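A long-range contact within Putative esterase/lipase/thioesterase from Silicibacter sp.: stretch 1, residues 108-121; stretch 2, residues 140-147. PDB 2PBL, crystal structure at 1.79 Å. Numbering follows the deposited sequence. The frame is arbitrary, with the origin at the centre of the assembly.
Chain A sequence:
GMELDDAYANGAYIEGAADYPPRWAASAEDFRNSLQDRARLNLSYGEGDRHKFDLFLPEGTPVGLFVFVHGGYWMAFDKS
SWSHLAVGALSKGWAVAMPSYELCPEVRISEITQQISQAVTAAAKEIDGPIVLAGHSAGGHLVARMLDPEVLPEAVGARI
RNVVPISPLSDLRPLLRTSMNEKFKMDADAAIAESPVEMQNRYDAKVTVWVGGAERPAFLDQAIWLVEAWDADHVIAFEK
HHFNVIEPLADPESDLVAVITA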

# COMPACT_ATOMS: atom_id res chain seq x y z
N ARG A 108 10.31 13.30 3.65
CA ARG A 108 10.61 12.29 4.62
C ARG A 108 9.42 11.33 4.61
O ARG A 108 8.32 11.68 4.14
N ILE A 109 9.65 10.13 5.12
CA ILE A 109 8.60 9.13 5.23
C ILE A 109 7.41 9.68 6.02
O ILE A 109 6.24 9.44 5.68
N SER A 110 7.69 10.38 7.11
CA SER A 110 6.58 10.98 7.90
C SER A 110 5.71 11.93 7.09
O SER A 110 4.50 12.07 7.34
N GLU A 111 6.32 12.64 6.15
CA GLU A 111 5.56 13.52 5.24
C GLU A 111 4.76 12.69 4.25
O GLU A 111 3.67 13.07 3.83
N ILE A 112 5.32 11.56 3.83
CA ILE A 112 4.58 10.68 2.94
C ILE A 112 3.31 10.14 3.61
O ILE A 112 2.22 10.06 3.02
N THR A 113 3.47 9.75 4.85
CA THR A 113 2.34 9.32 5.68
C THR A 113 1.20 10.38 5.68
O THR A 113 -0.00 10.07 5.48
N GLN A 114 1.60 11.65 5.83
CA GLN A 114 0.65 12.77 5.87
C GLN A 114 -0.03 12.90 4.51
O GLN A 114 -1.22 13.10 4.46
N GLN A 115 0.72 12.73 3.42
CA GLN A 115 0.17 12.75 2.07
C GLN A 115 -0.85 11.64 1.80
O GLN A 115 -1.90 11.89 1.20
N ILE A 116 -0.56 10.42 2.28
CA ILE A 116 -1.51 9.31 2.15
C ILE A 116 -2.79 9.65 2.90
O ILE A 116 -3.89 9.41 2.40
N SER A 117 -2.66 10.28 4.08
CA SER A 117 -3.82 10.70 4.81
C SER A 117 -4.67 11.69 3.98
O SER A 117 -5.89 11.60 3.93
N GLN A 118 -4.01 12.67 3.39
CA GLN A 118 -4.65 13.63 2.54
C GLN A 118 -5.35 12.94 1.33
O GLN A 118 -6.48 13.29 0.98
N ALA A 119 -4.68 11.94 0.74
CA ALA A 119 -5.21 11.21 -0.40
C ALA A 119 -6.45 10.39 -0.06
O ALA A 119 -7.43 10.46 -0.78
N VAL A 120 -6.38 9.61 1.03
CA VAL A 120 -7.49 8.76 1.47
C VAL A 120 -8.68 9.67 1.75
O VAL A 120 -9.78 9.39 1.30
N THR A 121 -8.41 10.78 2.45
CA THR A 121 -9.44 11.78 2.79
C THR A 121 -10.14 12.31 1.56
O THR A 121 -11.35 12.33 1.55
N GLY A 140 2.29 -0.85 2.25
CA GLY A 140 1.69 -1.65 3.32
C GLY A 140 1.94 -0.87 4.60
O GLY A 140 1.09 -0.81 5.49
N HIS A 141 3.14 -0.30 4.70
CA HIS A 141 3.46 0.58 5.81
C HIS A 141 2.49 1.75 5.85
O HIS A 141 1.87 2.07 6.90
N LEU A 142 2.28 2.37 4.71
CA LEU A 142 1.44 3.57 4.65
C LEU A 142 -0.04 3.29 4.98
O LEU A 142 -0.71 4.07 5.67
N VAL A 143 -0.58 2.16 4.52
CA VAL A 143 -1.97 1.87 4.88
C VAL A 143 -2.10 1.52 6.36
O VAL A 143 -3.09 1.86 6.97
N ALA A 144 -1.07 0.91 6.97
CA ALA A 144 -1.08 0.61 8.39
C ALA A 144 -1.13 1.91 9.26
O ALA A 144 -1.88 1.98 10.21
N ARG A 145 -0.42 2.93 8.85
CA ARG A 145 -0.40 4.24 9.52
C ARG A 145 -1.74 4.95 9.47
O ARG A 145 -1.97 5.90 10.24
N MSE A 146 -2.60 4.58 8.50
CA MSE A 146 -3.92 5.20 8.37
C MSE A 146 -4.86 4.84 9.50
O MSE A 146 -5.90 5.48 9.66
N LEU A 147 -4.52 3.81 10.29
CA LEU A 147 -5.35 3.43 11.42
C LEU A 147 -5.02 4.28 12.66
O LEU A 147 -5.67 4.12 13.69

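What fills the centre of the contact? Two side chains from the second stretch do most of the work, Leu 142 and Met 146, the latter present as selenomethionine. The CA-to-CB bond of Leu 142 points toward the first helix, and with chi1 m and chi2 t its CD2 packs against two isoleucines one turn apart: CD2 of Leu 142 lies 3.7 Å from CG2 of Ile 112 and 3.8 Å from CG1 of Ile 116. The CA-to-CB bonds of both isoleucines also point toward the second stretch and both have chi1 m, but chi2 is t in Ile 112 and m in Ile 116.

How does Met 146 join in when its CA-to-CB bond points sideways? Its chi1 and chi2 are both m, and this bend brings the end of the side chain nearer the first helix; chi3, at 98°, falls between wells. The selenium then packs against three residues of the helix: SE of Met 146 is 3.8 Å from CG2 of Ile 116, 4.2 Å from CG2 of Val 120, and 3.6 Å from CA of Ser 117. The terminal methyl also meets the backbone, with CE of Met 146 3.4 Å from the carbonyl O of Thr 113. O of Thr 113 already accepts the backbone hydrogen bond from N of Ser 117, at 3.0 Å, so the methyl rests beside a satisfied helical carbonyl. Met 146 has the largest area covered by the other stretch.

Where does the packing become polar? Thr 113, with chi1 m and its CA-to-CB bond sideways, marks the change. OG1 of Thr 113 sits 3.6 Å from CD2 of Leu 142 and also 3.6 Å from CE1 of His 141, which it meets at the ring edge. Neither approach is a hydrogen bond; OG1 finds its partner elsewhere in the structure. The CA-to-CB bond of His 141 points sideways, but chi1 t and chi2 of -88° carry its ring nearer the first helix, where CE1 of His 141 also comes within 3.8 Å of CG2 of Ile 109.

Does Arg 145 tie the two helices together by charge? It does not: its CA-to-CB bond points toward the first stretch, and chi1 to chi3 are all m, but NH2 of Arg 145 merely packs 3.8 Å from CG2 of Thr 113. Its guanidinium nitrogens are hydrogen-bonded outside the two stretches. No hydrogen bond crosses this contact, so the helices, inclined at 65° with axes 9.4 Å apart at closest approach, meet here through close packing.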

# COMPACT_ATOMS: atom_id res chain seq x y z
CB ARG A 108 10.77 12.87 6.01
CG ARG A 108 11.97 13.79 6.20
CD ARG A 108 11.97 14.40 7.60
NE ARG A 108 12.10 13.35 8.61
CZ ARG A 108 13.25 12.81 8.98
NH1 ARG A 108 14.41 13.23 8.45
NH2 ARG A 108 13.23 11.84 9.88
CB ILE A 109 9.13 7.83 5.86
CG1 ILE A 109 10.05 7.10 4.88
CG2 ILE A 109 7.96 6.92 6.30
CD1 ILE A 109 10.77 5.92 5.50
CB SER A 110 7.10 11.67 9.16
OG SER A 110 7.89 12.80 8.83
CB GLU A 111 6.49 14.43 4.44
CG GLU A 111 7.33 15.34 5.27
CD GLU A 111 8.20 16.21 4.41
OE1 GLU A 111 7.68 17.22 3.84
OE2 GLU A 111 9.39 15.87 4.31
CB ILE A 112 5.45 9.49 2.42
CG1 ILE A 112 6.69 10.01 1.66
CG2 ILE A 112 4.59 8.62 1.46
CD1 ILE A 112 7.64 8.94 1.19
CB THR A 113 2.93 9.00 7.09
OG1 THR A 113 3.66 7.76 6.94
CG2 THR A 113 1.83 8.77 8.08
CB GLN A 114 1.33 14.08 6.37
CG GLN A 114 1.82 13.99 7.75
CD GLN A 114 0.71 13.81 8.75
OE1 GLN A 114 -0.31 14.48 8.66
NE2 GLN A 114 0.91 12.91 9.72
CB GLN A 115 1.28 12.68 1.03
CG GLN A 115 2.06 13.96 0.95
CD GLN A 115 3.26 13.95 -0.04
OE1 GLN A 115 3.35 13.10 -0.95
NE2 GLN A 115 4.16 14.94 0.13
CB ILE A 116 -0.91 7.96 2.63
CG1 ILE A 116 0.34 7.64 1.82
CG2 ILE A 116 -1.90 6.84 2.45
CD1 ILE A 116 0.05 7.73 0.30
CB SER A 117 -3.44 11.35 6.14
OG SER A 117 -4.63 11.72 6.85
CB GLN A 118 -3.63 14.68 2.07
CG GLN A 118 -3.12 15.60 3.17
CD GLN A 118 -4.24 16.46 3.79
OE1 GLN A 118 -5.06 17.08 3.07
NE2 GLN A 118 -4.28 16.51 5.12
CB ALA A 119 -4.13 10.30 -1.01
CB VAL A 120 -7.11 7.93 2.73
CG1 VAL A 120 -8.29 7.19 3.31
CG2 VAL A 120 -5.94 6.92 2.44
CB THR A 121 -8.87 12.94 3.63
OG1 THR A 121 -8.42 12.41 4.88
CG2 THR A 121 -9.92 14.02 3.89
CB HIS A 141 4.88 1.09 5.67
CG HIS A 141 5.15 2.31 6.50
ND1 HIS A 141 4.91 3.57 6.01
CD2 HIS A 141 5.58 2.46 7.77
CE1 HIS A 141 5.16 4.45 6.96
NE2 HIS A 141 5.58 3.80 8.04
CB LEU A 142 1.60 4.22 3.29
CG LEU A 142 2.99 4.80 2.97
CD1 LEU A 142 3.15 5.04 1.47
CD2 LEU A 142 3.23 6.10 3.83
CB VAL A 143 -2.69 0.84 3.96
CG1 VAL A 143 -2.87 1.40 2.55
CG2 VAL A 143 -2.02 -0.53 3.97
CB ALA A 144 0.10 -0.20 8.75
CB ARG A 145 0.63 5.13 8.83
CG ARG A 145 2.03 4.62 8.83
CD ARG A 145 2.59 4.65 10.23
NE ARG A 145 2.80 6.07 10.62
CZ ARG A 145 2.22 6.74 11.62
NH1 ARG A 145 1.33 6.22 12.46
NH2 ARG A 145 2.55 8.02 11.76
CB MSE A 146 -4.55 4.83 7.05
CG MSE A 146 -3.81 5.35 5.80
SE MSE A 146 -3.55 7.27 5.90
CE MSE A 146 -1.60 7.28 6.59
CB LEU A 147 -5.21 1.95 11.74
CG LEU A 147 -5.86 1.03 10.71
CD1 LEU A 147 -5.56 -0.44 11.01
CD2 LEU A 147 -7.38 1.29 10.70